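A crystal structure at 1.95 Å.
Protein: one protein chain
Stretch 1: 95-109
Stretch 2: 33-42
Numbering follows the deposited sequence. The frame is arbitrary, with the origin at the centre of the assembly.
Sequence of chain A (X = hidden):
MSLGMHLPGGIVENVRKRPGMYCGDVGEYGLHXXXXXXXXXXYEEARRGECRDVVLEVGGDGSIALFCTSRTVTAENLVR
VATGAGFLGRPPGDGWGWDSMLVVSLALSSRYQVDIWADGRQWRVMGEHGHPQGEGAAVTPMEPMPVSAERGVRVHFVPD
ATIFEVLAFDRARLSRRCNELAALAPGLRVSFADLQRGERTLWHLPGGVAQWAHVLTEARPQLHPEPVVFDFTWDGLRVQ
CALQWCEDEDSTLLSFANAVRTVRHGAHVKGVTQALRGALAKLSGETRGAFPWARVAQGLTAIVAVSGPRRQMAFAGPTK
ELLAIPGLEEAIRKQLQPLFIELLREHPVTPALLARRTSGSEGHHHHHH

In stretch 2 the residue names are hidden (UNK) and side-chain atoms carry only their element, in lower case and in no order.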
# COMPACT_ATOMS: atom_id res chain seq x y z
N GLY A 95 15.39 -7.76 -3.95
CA GLY A 95 14.90 -9.06 -3.51
C GLY A 95 13.58 -8.94 -2.80
O GLY A 95 13.19 -7.83 -2.36
N TRP A 96 12.87 -10.06 -2.75
CA TRP A 96 11.62 -10.15 -1.99
C TRP A 96 11.85 -9.73 -0.52
O TRP A 96 12.60 -10.37 0.21
CB TRP A 96 11.04 -11.58 -2.07
CG TRP A 96 9.59 -11.60 -1.73
CD1 TRP A 96 8.53 -11.45 -2.60
CD2 TRP A 96 9.02 -11.78 -0.43
NE1 TRP A 96 7.32 -11.54 -1.90
CE2 TRP A 96 7.60 -11.73 -0.57
CE3 TRP A 96 9.56 -12.01 0.84
CZ2 TRP A 96 6.73 -11.87 0.51
CZ3 TRP A 96 8.69 -12.15 1.92
CH2 TRP A 96 7.28 -12.08 1.74
N GLY A 97 11.23 -8.65 -0.10
CA GLY A 97 11.39 -8.17 1.31
C GLY A 97 12.70 -7.44 1.57
O GLY A 97 12.97 -7.04 2.70
N TRP A 98 13.50 -7.20 0.53
CA TRP A 98 14.74 -6.44 0.69
C TRP A 98 14.40 -4.98 0.96
O TRP A 98 13.55 -4.39 0.29
CB TRP A 98 15.63 -6.54 -0.56
CG TRP A 98 17.05 -6.17 -0.31
CD1 TRP A 98 17.59 -4.92 -0.34
CD2 TRP A 98 18.13 -7.07 -0.01
NE1 TRP A 98 18.95 -4.99 -0.07
CE2 TRP A 98 19.29 -6.29 0.15
CE3 TRP A 98 18.22 -8.46 0.13
CZ2 TRP A 98 20.55 -6.85 0.43
CZ3 TRP A 98 19.48 -9.02 0.44
CH2 TRP A 98 20.62 -8.22 0.57
N ASP A 99 15.08 -4.38 1.92
CA ASP A 99 14.75 -3.05 2.42
C ASP A 99 13.27 -2.90 2.86
O ASP A 99 12.60 -1.91 2.55
CB ASP A 99 15.09 -1.96 1.39
CG ASP A 99 15.23 -0.55 2.04
OD1 ASP A 99 15.57 -0.47 3.22
OD2 ASP A 99 14.99 0.45 1.33
N SER A 100 12.75 -3.92 3.54
CA SER A 100 11.38 -3.89 4.00
C SER A 100 11.47 -4.04 5.51
O SER A 100 12.55 -4.15 6.04
CB SER A 100 10.57 -5.05 3.42
OG SER A 100 10.94 -6.30 4.03
N MET A 101 10.32 -4.07 6.18
CA MET A 101 10.26 -4.35 7.59
C MET A 101 9.90 -5.82 7.82
O MET A 101 9.48 -6.21 8.92
CB MET A 101 9.20 -3.44 8.27
CG MET A 101 9.45 -1.91 8.08
SD MET A 101 10.89 -1.42 9.03
CE MET A 101 10.20 -1.35 10.69
N LEU A 102 10.06 -6.67 6.80
CA LEU A 102 9.88 -8.10 7.04
C LEU A 102 10.57 -8.69 8.28
O LEU A 102 9.97 -9.50 9.01
CB LEU A 102 10.28 -8.93 5.77
CG LEU A 102 10.27 -10.45 5.88
CD1 LEU A 102 8.85 -10.99 6.18
CD2 LEU A 102 10.88 -11.08 4.57
N VAL A 103 11.84 -8.35 8.50
CA VAL A 103 12.58 -8.95 9.59
C VAL A 103 11.95 -8.57 10.95
O VAL A 103 12.09 -9.31 11.90
CB VAL A 103 14.07 -8.57 9.60
CG1 VAL A 103 14.30 -7.08 9.96
CG2 VAL A 103 14.86 -9.46 10.63
N VAL A 104 11.26 -7.44 11.01
CA VAL A 104 10.57 -7.06 12.28
C VAL A 104 9.42 -8.02 12.56
O VAL A 104 9.27 -8.49 13.68
CB VAL A 104 10.09 -5.62 12.23
CG1 VAL A 104 9.37 -5.22 13.58
CG2 VAL A 104 11.27 -4.72 12.00
N SER A 105 8.60 -8.32 11.56
CA SER A 105 7.49 -9.25 11.75
C SER A 105 8.01 -10.61 12.16
O SER A 105 7.45 -11.24 13.06
CB SER A 105 6.63 -9.36 10.50
OG SER A 105 6.09 -8.09 10.18
N LEU A 106 9.07 -11.06 11.51
CA LEU A 106 9.67 -12.35 11.87
C LEU A 106 10.33 -12.30 13.24
O LEU A 106 10.11 -13.20 14.06
CB LEU A 106 10.75 -12.74 10.84
CG LEU A 106 10.26 -12.94 9.40
CD1 LEU A 106 11.48 -13.27 8.47
CD2 LEU A 106 9.20 -13.99 9.32
N ALA A 107 11.12 -11.25 13.51
CA ALA A 107 11.79 -11.13 14.82
C ALA A 107 10.80 -11.18 15.98
O ALA A 107 11.10 -11.74 17.04
CB ALA A 107 12.63 -9.79 14.92
N LEU A 108 9.64 -10.56 15.79
CA LEU A 108 8.65 -10.42 16.87
C LEU A 108 7.58 -11.51 16.89
O LEU A 108 6.48 -11.30 17.42
CB LEU A 108 8.00 -9.02 16.84
CG LEU A 108 9.03 -7.87 16.99
CD1 LEU A 108 8.36 -6.51 16.94
CD2 LEU A 108 9.93 -8.03 18.25
N SER A 109 7.89 -12.64 16.26
CA SER A 109 7.04 -13.82 16.32
C SER A 109 7.63 -14.82 17.34
O SER A 109 8.82 -14.79 17.60
CB SER A 109 6.91 -14.48 14.92
OG SER A 109 8.19 -14.94 14.47
N UNK A 33 0.55 -3.70 12.85
CA UNK A 33 1.72 -3.36 12.02
C UNK A 33 2.55 -4.53 11.55
O UNK A 33 3.09 -4.51 10.45
n UNK A 33 1.61 1.10 11.66
c UNK A 33 2.03 -0.92 12.38
c UNK A 33 2.55 0.10 11.67
c UNK A 33 0.53 0.68 12.29
n UNK A 33 0.75 -0.55 12.73
c UNK A 33 2.56 -2.29 12.68
N UNK A 34 2.60 -5.60 12.33
CA UNK A 34 3.30 -6.79 11.88
C UNK A 34 2.70 -7.30 10.58
O UNK A 34 3.43 -7.77 9.68
c UNK A 34 3.24 -7.89 12.95
c UNK A 34 3.70 -8.85 15.16
c UNK A 34 5.22 -7.02 14.32
c UNK A 34 3.78 -7.55 14.35
N UNK A 35 1.39 -7.25 10.48
CA UNK A 35 0.70 -7.64 9.25
C UNK A 35 0.90 -6.62 8.14
O UNK A 35 1.14 -7.00 6.97
c UNK A 35 -1.49 -8.27 8.19
c UNK A 35 -0.83 -7.78 9.47
c UNK A 35 -1.09 -8.79 10.59
N UNK A 36 0.81 -5.33 8.48
CA UNK A 36 1.00 -4.27 7.47
C UNK A 36 2.40 -4.35 6.86
O UNK A 36 2.57 -4.07 5.66
c UNK A 36 -2.09 -1.46 10.21
c UNK A 36 -3.17 -2.15 9.72
c UNK A 36 -0.82 -1.70 9.67
c UNK A 36 -3.03 -3.09 8.70
c UNK A 36 -0.62 -2.64 8.66
c UNK A 36 0.78 -2.88 8.09
c UNK A 36 -1.74 -3.33 8.17
o UNK A 36 -4.41 -1.92 10.26
N UNK A 37 3.41 -4.70 7.67
CA UNK A 37 4.78 -4.86 7.13
C UNK A 37 4.82 -5.94 6.04
O UNK A 37 5.50 -5.79 5.01
c UNK A 37 6.46 -4.48 10.57
c UNK A 37 6.41 -2.17 11.31
c UNK A 37 5.82 -5.19 8.23
c UNK A 37 6.66 -3.52 11.57
c UNK A 37 5.75 -2.78 9.04
c UNK A 37 5.99 -4.11 9.31
c UNK A 37 5.95 -1.78 10.05
N UNK A 38 4.15 -7.07 6.29
CA UNK A 38 4.03 -8.12 5.24
C UNK A 38 3.32 -7.64 3.97
O UNK A 38 3.81 -7.84 2.85
c UNK A 38 3.32 -11.56 6.95
c UNK A 38 4.22 -10.48 6.36
c UNK A 38 5.16 -11.11 5.27
c UNK A 38 3.34 -9.39 5.78
N UNK A 39 2.14 -7.05 4.12
CA UNK A 39 1.44 -6.43 2.98
C UNK A 39 2.30 -5.42 2.20
O UNK A 39 2.24 -5.36 0.96
c UNK A 39 -2.09 -6.07 4.62
c UNK A 39 0.13 -5.75 3.45
c UNK A 39 -0.91 -6.78 3.92
c UNK A 39 -1.40 -7.59 2.74
N UNK A 40 3.12 -4.63 2.92
CA UNK A 40 4.02 -3.67 2.26
C UNK A 40 5.09 -4.39 1.38
O UNK A 40 5.50 -3.87 0.33
c UNK A 40 4.73 -2.78 3.27
c UNK A 40 3.81 -1.71 3.92
o UNK A 40 2.67 -1.48 3.47
o UNK A 40 4.26 -1.10 4.92
N UNK A 41 5.58 -5.54 1.85
CA UNK A 41 6.47 -6.38 1.04
C UNK A 41 5.82 -6.76 -0.30
O UNK A 41 6.44 -6.62 -1.38
c UNK A 41 7.73 -8.56 0.83
c UNK A 41 7.68 -7.41 3.01
c UNK A 41 6.88 -7.70 1.77
N UNK A 42 4.58 -7.24 -0.23
CA UNK A 42 3.81 -7.64 -1.41
C UNK A 42 3.55 -6.43 -2.32
O UNK A 42 3.68 -6.53 -3.54
c UNK A 42 2.47 -8.30 -0.98
O HOH W 1 7.67 -3.81 4.99
O HOH W 2 9.61 -6.92 -1.71

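Position 33 has one carbon leading to a five-membered ring of three carbons and two nitrogens, and it touches nothing on stretch 1. It is His 33, whose polar ring suits a partly exposed place and finds a hydrogen-bond partner elsewhere in the structure.

Position 34 has four carbons forked at the second. A tip carbon lies 4.1 Å from Leu 108 CD1, an apolar contact between two buried side chains. This is Leu 34, whose branched end suits such packing, while its carbonyl serves a polar partner described below.

At position 35, one carbon carries two more, and the CA-to-CB bond points away from stretch 1. This is Val 35, a wholly apolar side chain fit for a buried place. Position 36 has one carbon, then a six-carbon ring bearing an oxygen: Tyr 36. Its ring leads away from stretch 1, and the residue is partly exposed, where a hydroxyl is easily accommodated.

Position 37 has the same carbon and ring without the oxygen. One face of the ring receives Met 101 CB, 3.4 Å from the ring carbon of 37 that is bonded to CB, in a CH-pi contact. Ser 105 OG lies at the ring edge, 3.5 Å from CB of 37, and Val 104 CG1 comes within 3.8 Å of another ring carbon of 37. This is Phe 37, its flat ring offering a broad apolar surface.

Position 38 again shows four carbons forked at the second. One tip carbon of 38 is 3.8 Å from Leu 102 CD1 and 4.2 Å from Trp 96 CH2. It is Leu 38, long enough for one methyl to meet both neighbours. Position 39 repeats the fork but lies out of reach of stretch 1: Leu 39, apolar and buried.

Position 40 has two carbons, the second carrying two oxygens, without contact here: Asp 40, a carboxylate at ease on a partly exposed position.

At position 41, one carbon bears two. One tip carbon of 41 sits 3.5 Å from Trp 96 CE2, over the indole face; the other is 3.6 Å from Ser 100 OG and 4.1 Å from Leu 102 CB. This is Val 41, whose compact fork serves both sides. Position 42, a single carbon, is Ala 42, small, buried and not in contact.

The contact thus runs through 34, 37, 38 and 41, against a loop and a helix whose direction makes 142° with this one. Ser 105 OG donates a 2.7 Å hydrogen bond to Leu 34 O. Waters add further ties: one joins Phe 37 O to Met 101 N, another Val 41 O to Gly 97 N. Apolar packing accompanies these polar links.

Stretch 2 33-42: HLVYFLLDVA
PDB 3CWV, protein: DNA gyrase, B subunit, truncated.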